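Local coordinates for protein putative Nitroreductase (Anabaena variabilis ATCC 29413, PDB 3EO7) that binds flavin mononucleotide and, as a member of the nitroreductase family, is probably an FMN-dependent oxidoreductase, at residues 197-211 against 365-377. Sequence-based numbering, arbitrary orientation.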
loop_
_atom_site.group_PDB
_atom_site.type_symbol
_atom_site.label_atom_id
_atom_site.label_comp_id
_atom_site.label_asym_id
_atom_site.label_seq_id
_atom_site.Cartn_x
_atom_site.Cartn_y
_atom_site.Cartn_z
ATOM N N GLU A 197 -1.091 9.063 3.798
ATOM C CA GLU A 197 -0.249 10.235 3.571
ATOM C C GLU A 197 -0.978 11.350 2.811
ATOM O O GLU A 197 -0.800 12.529 3.130
ATOM C CB GLU A 197 1.085 9.931 2.894
ATOM C CG GLU A 197 1.003 9.218 1.637
ATOM C CD GLU A 197 1.759 9.926 0.479
ATOM O OE1 GLU A 197 1.782 11.152 0.328
ATOM O OE2 GLU A 197 2.213 9.210 -0.379
ATOM N N LEU A 198 -1.809 10.993 1.830
ATOM C CA LEU A 198 -2.530 12.020 1.055
ATOM C C LEU A 198 -3.656 12.683 1.867
ATOM O O LEU A 198 -3.817 13.906 1.844
ATOM C CB LEU A 198 -3.033 11.443 -0.266
ATOM C CG LEU A 198 -1.873 11.058 -1.197
ATOM C CD1 LEU A 198 -2.386 10.213 -2.428
ATOM C CD2 LEU A 198 -1.083 12.349 -1.641
ATOM N N SER A 199 -4.404 11.854 2.586
ATOM C CA SER A 199 -5.473 12.295 3.488
ATOM C C SER A 199 -4.906 13.212 4.586
ATOM O O SER A 199 -5.524 14.187 4.981
ATOM C CB SER A 199 -6.116 11.064 4.140
ATOM O OG SER A 199 -7.295 11.424 4.824
ATOM N N ALA A 200 -3.724 12.854 5.080
ATOM C CA ALA A 200 -3.016 13.645 6.091
ATOM C C ALA A 200 -2.667 15.000 5.501
ATOM O O ALA A 200 -2.950 16.027 6.131
ATOM C CB ALA A 200 -1.785 12.902 6.557
ATOM N N ALA A 201 -2.106 15.037 4.283
ATOM C CA ALA A 201 -1.769 16.318 3.665
ATOM C C ALA A 201 -2.985 17.241 3.623
ATOM O O ALA A 201 -2.890 18.441 3.946
ATOM C CB ALA A 201 -1.183 16.125 2.245
ATOM N N ILE A 202 -4.117 16.667 3.237
ATOM C CA ILE A 202 -5.394 17.397 3.103
ATOM C C ILE A 202 -5.801 18.033 4.430
ATOM O O ILE A 202 -6.350 19.139 4.445
ATOM C CB ILE A 202 -6.534 16.467 2.554
ATOM C CG1 ILE A 202 -6.274 16.108 1.076
ATOM C CG2 ILE A 202 -7.930 17.130 2.675
ATOM C CD1 ILE A 202 -7.082 14.899 0.572
ATOM N N THR A 203 -5.478 17.362 5.531
ATOM C CA THR A 203 -5.852 17.774 6.878
ATOM C C THR A 203 -4.681 18.337 7.732
ATOM O O THR A 203 -4.772 18.419 8.954
ATOM C CB THR A 203 -6.567 16.633 7.608
ATOM O OG1 THR A 203 -5.744 15.480 7.614
ATOM C CG2 THR A 203 -7.933 16.303 6.932
ATOM N N ASP A 204 -3.620 18.772 7.070
ATOM C CA ASP A 204 -2.451 19.368 7.730
ATOM C C ASP A 204 -1.774 18.479 8.767
ATOM O O ASP A 204 -1.339 18.941 9.822
ATOM C CB ASP A 204 -2.791 20.745 8.309
ATOM C CG ASP A 204 -3.186 21.721 7.257
ATOM O OD1 ASP A 204 -2.441 21.883 6.278
ATOM O OD2 ASP A 204 -4.243 22.331 7.426
ATOM N N TYR A 205 -1.728 17.197 8.444
ATOM C CA TYR A 205 -1.030 16.180 9.237
ATOM C C TYR A 205 0.059 15.582 8.362
ATOM O O TYR A 205 0.010 15.683 7.120
ATOM C CB TYR A 205 -1.974 15.059 9.673
ATOM C CG TYR A 205 -2.643 15.305 10.996
ATOM C CD1 TYR A 205 -1.951 15.055 12.169
ATOM C CD2 TYR A 205 -3.925 15.797 11.087
ATOM C CE1 TYR A 205 -2.509 15.271 13.394
ATOM C CE2 TYR A 205 -4.509 16.014 12.342
ATOM C CZ TYR A 205 -3.781 15.741 13.481
ATOM O OH TYR A 205 -4.278 15.937 14.750
ATOM N N ARG A 206 1.061 15.008 9.019
ATOM C CA ARG A 206 2.090 14.216 8.337
ATOM C C ARG A 206 2.271 12.919 9.131
ATOM O O ARG A 206 2.594 12.942 10.329
ATOM C CB ARG A 206 3.435 14.909 8.214
ATOM C CG ARG A 206 4.418 14.034 7.400
ATOM C CD ARG A 206 5.811 14.549 7.442
ATOM N NE ARG A 206 6.615 13.910 6.402
ATOM C CZ ARG A 206 7.240 12.743 6.509
ATOM N NH1 ARG A 206 7.185 12.009 7.618
ATOM N NH2 ARG A 206 7.932 12.307 5.472
ATOM N N PRO A 207 2.074 11.780 8.473
ATOM C CA PRO A 207 2.328 10.524 9.171
ATOM C C PRO A 207 3.829 10.227 9.101
ATOM O O PRO A 207 4.481 10.610 8.132
ATOM C CB PRO A 207 1.553 9.489 8.329
ATOM C CG PRO A 207 1.450 10.087 6.965
ATOM C CD PRO A 207 1.618 11.580 7.088
ATOM N N HIS A 208 4.348 9.617 10.152
ATOM C CA HIS A 208 5.713 9.151 10.228
ATOM C C HIS A 208 5.642 7.644 10.262
ATOM O O HIS A 208 5.099 7.052 11.204
ATOM C CB HIS A 208 6.385 9.717 11.444
ATOM C CG HIS A 208 6.686 11.172 11.303
ATOM N ND1 HIS A 208 7.954 11.641 11.027
ATOM C CD2 HIS A 208 5.872 12.258 11.343
ATOM C CE1 HIS A 208 7.907 12.960 10.914
ATOM N NE2 HIS A 208 6.656 13.363 11.107
ATOM N N LEU A 209 6.139 7.037 9.193
ATOM C CA LEU A 209 6.028 5.609 9.015
ATOM C C LEU A 209 7.051 4.867 9.863
ATOM O O LEU A 209 8.252 5.186 9.818
ATOM C CB LEU A 209 6.258 5.279 7.560
ATOM C CG LEU A 209 6.068 3.839 7.136
ATOM C CD1 LEU A 209 4.616 3.367 7.419
ATOM C CD2 LEU A 209 6.429 3.718 5.574
ATOM N N ILE A 210 6.552 3.914 10.650
ATOM C CA ILE A 210 7.377 3.071 11.507
ATOM C C ILE A 210 7.098 1.586 11.186
ATOM O O ILE A 210 6.099 1.002 11.612
ATOM C CB ILE A 210 7.168 3.327 13.040
ATOM C CG1 ILE A 210 7.367 4.807 13.394
ATOM C CG2 ILE A 210 8.086 2.422 13.894
ATOM C CD1 ILE A 210 7.151 5.148 14.881
ATOM N N GLY A 211 7.994 0.989 10.415
ATOM C CA GLY A 211 7.918 -0.420 10.108
ATOM C C GLY A 211 8.712 -1.298 11.049
ATOM O O GLY A 211 8.490 -2.511 11.063
ATOM N N ASP A 365 4.080 22.906 -3.884
ATOM C CA ASP A 365 3.272 24.111 -4.004
ATOM C C ASP A 365 1.771 23.856 -3.925
ATOM O O ASP A 365 0.988 24.807 -3.888
ATOM C CB ASP A 365 3.642 24.920 -5.261
ATOM C CG ASP A 365 3.281 24.223 -6.554
ATOM O OD1 ASP A 365 2.937 23.023 -6.538
ATOM O OD2 ASP A 365 3.403 24.895 -7.608
ATOM N N GLN A 366 1.370 22.588 -3.904
ATOM C CA GLN A 366 -0.038 22.209 -3.724
ATOM C C GLN A 366 -0.276 21.613 -2.326
ATOM O O GLN A 366 -1.308 20.981 -2.075
ATOM C CB GLN A 366 -0.487 21.241 -4.811
ATOM C CG GLN A 366 -0.364 21.797 -6.213
ATOM C CD GLN A 366 -0.999 20.875 -7.219
ATOM O OE1 GLN A 366 -2.217 20.707 -7.207
ATOM N NE2 GLN A 366 -0.176 20.248 -8.094
ATOM N N SER A 367 0.689 21.808 -1.432
ATOM C CA SER A 367 0.593 21.363 -0.031
ATOM C C SER A 367 0.708 19.850 0.170
ATOM O O SER A 367 0.205 19.300 1.155
ATOM C CB SER A 367 -0.686 21.903 0.624
ATOM O OG SER A 367 -0.693 23.317 0.556
ATOM N N LEU A 368 1.359 19.176 -0.773
ATOM C CA LEU A 368 1.643 17.745 -0.626
ATOM C C LEU A 368 3.093 17.623 -0.154
ATOM O O LEU A 368 3.919 18.523 -0.348
ATOM C CB LEU A 368 1.402 16.979 -1.918
ATOM C CG LEU A 368 -0.069 16.983 -2.352
ATOM C CD1 LEU A 368 -0.229 16.324 -3.723
ATOM C CD2 LEU A 368 -0.984 16.329 -1.288
ATOM N N ASP A 369 3.412 16.498 0.468
ATOM C CA ASP A 369 4.752 16.271 0.984
ATOM C C ASP A 369 5.742 16.052 -0.154
ATOM O O ASP A 369 5.495 15.252 -1.078
ATOM C CB ASP A 369 4.741 15.040 1.898
ATOM C CG ASP A 369 5.976 14.925 2.748
ATOM O OD1 ASP A 369 7.033 15.494 2.378
ATOM O OD2 ASP A 369 5.867 14.295 3.829
ATOM N N ASN A 370 6.878 16.732 -0.088
ATOM C CA ASN A 370 7.914 16.549 -1.102
ATOM C C ASN A 370 8.608 15.194 -0.976
ATOM O O ASN A 370 9.251 14.712 -1.934
ATOM C CB ASN A 370 8.971 17.654 -1.041
ATOM C CG ASN A 370 9.748 17.629 0.245
ATOM O OD1 ASN A 370 9.175 17.762 1.321
ATOM N ND2 ASN A 370 11.045 17.454 0.145
ATOM N N SER A 371 8.506 14.575 0.202
ATOM C CA SER A 371 9.140 13.265 0.408
ATOM C C SER A 371 8.376 12.438 1.450
ATOM O O SER A 371 8.778 12.309 2.607
ATOM C CB SER A 371 10.596 13.447 0.797
ATOM O OG SER A 371 11.234 12.173 0.756
ATOM N N PRO A 372 7.222 11.906 1.056
ATOM C CA PRO A 372 6.435 11.104 1.987
ATOM C C PRO A 372 7.216 9.842 2.361
ATOM O O PRO A 372 8.057 9.363 1.580
ATOM C CB PRO A 372 5.178 10.746 1.185
ATOM C CG PRO A 372 5.504 11.069 -0.229
ATOM C CD PRO A 372 6.655 11.926 -0.302
ATOM N N ASP A 373 6.958 9.315 3.549
ATOM C CA ASP A 373 7.680 8.162 3.994
ATOM C C ASP A 373 7.254 6.893 3.245
ATOM O O ASP A 373 6.048 6.618 3.064
ATOM C CB ASP A 373 7.436 7.886 5.483
ATOM C CG ASP A 373 8.044 8.914 6.388
ATOM O OD1 ASP A 373 8.929 9.706 5.969
ATOM O OD2 ASP A 373 7.693 8.876 7.579
ATOM N N TYR A 374 8.274 6.128 2.881
ATOM C CA TYR A 374 8.174 4.751 2.426
ATOM C C TYR A 374 9.134 3.971 3.326
ATOM O O TYR A 374 9.968 4.542 4.022
ATOM C CB TYR A 374 8.640 4.607 0.982
ATOM C CG TYR A 374 7.670 5.212 -0.017
ATOM C CD1 TYR A 374 7.670 6.572 -0.279
ATOM C CD2 TYR A 374 6.757 4.425 -0.711
ATOM C CE1 TYR A 374 6.779 7.125 -1.209
ATOM C CE2 TYR A 374 5.879 4.983 -1.630
ATOM C CZ TYR A 374 5.899 6.329 -1.870
ATOM O OH TYR A 374 5.027 6.890 -2.772
ATOM N N PHE A 375 9.089 2.650 3.250
ATOM C CA PHE A 375 10.017 1.813 4.008
ATOM C C PHE A 375 11.383 1.893 3.357
ATOM O O PHE A 375 12.364 2.327 3.996
ATOM C CB PHE A 375 9.481 0.384 4.144
ATOM C CG PHE A 375 8.212 0.319 4.906
ATOM C CD1 PHE A 375 8.215 0.564 6.272
ATOM C CD2 PHE A 375 7.008 0.022 4.289
ATOM C CE1 PHE A 375 7.044 0.538 6.994
ATOM C CE2 PHE A 375 5.837 0.009 5.005
ATOM C CZ PHE A 375 5.854 0.241 6.365
ATOM N N ASP A 376 11.479 1.519 2.078
ATOM C CA ASP A 376 12.719 1.720 1.339
ATOM C C ASP A 376 12.527 1.580 -0.155
ATOM O O ASP A 376 12.627 0.485 -0.702
ATOM C CB ASP A 376 13.839 0.780 1.828
ATOM C CG ASP A 376 15.212 1.197 1.305
ATOM O OD1 ASP A 376 15.266 2.049 0.414
ATOM O OD2 ASP A 376 16.225 0.680 1.797
ATOM N N LEU A 377 12.254 2.691 -0.819
ATOM C CA LEU A 377 12.081 2.690 -2.285
ATOM C C LEU A 377 13.315 2.333 -3.065
ATOM O O LEU A 377 13.233 1.917 -4.236
ATOM C CB LEU A 377 11.511 4.007 -2.760
ATOM C CG LEU A 377 10.031 4.234 -2.522
ATOM C CD1 LEU A 377 9.609 5.501 -3.249
ATOM C CD2 LEU A 377 9.214 3.036 -3.007
HETATM O O HOH W 1 1.673 14.027 0.798
HETATM O O HOH W 2 8.985 15.283 4.166
HETATM O O HOH W 3 4.853 10.263 5.372
HETATM O O HOH W 4 9.413 9.617 9.513
#
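One methyl of L209, CD2, sits over a face of the F375 ring, 3.5 Å from its centroid and 9° off the normal, while G211 N lies at the ring edge. The guanidinium of R206 has water 3 over one face, while D373 OD1 and S371 O lie in its plane at the edge, and its NH1 rests over the centre of the H208 ring. With CG anti to the backbone N (chi1 -176°) and an extended chain, R206 reaches between two carboxylates. NE meets the syn lone pair of D369 OD2 at 2.7 Å; NH2 and NH1 grip D373 end-on, NH2 to OD1 at 2.8 Å and nearly straight, both from above a carboxylate plane turned 69° away. D373 OD2 also takes L209 N at 2.9 Å through its anti lone pair. A leucine in place of R206 would probably leave two neighbouring aspartates without their countercharge. A201 CB packs on L368 CD2, and E197, held by H462 and R466, lies against P372. The arrangement is a salt-bridge network of one arginine between two aspartates, with D369 OD1 closing an Asx turn onto S371 N; it ties the edge strand 205-207 and the Schellman-capped helix 181-202 to the loop before strand 381-390.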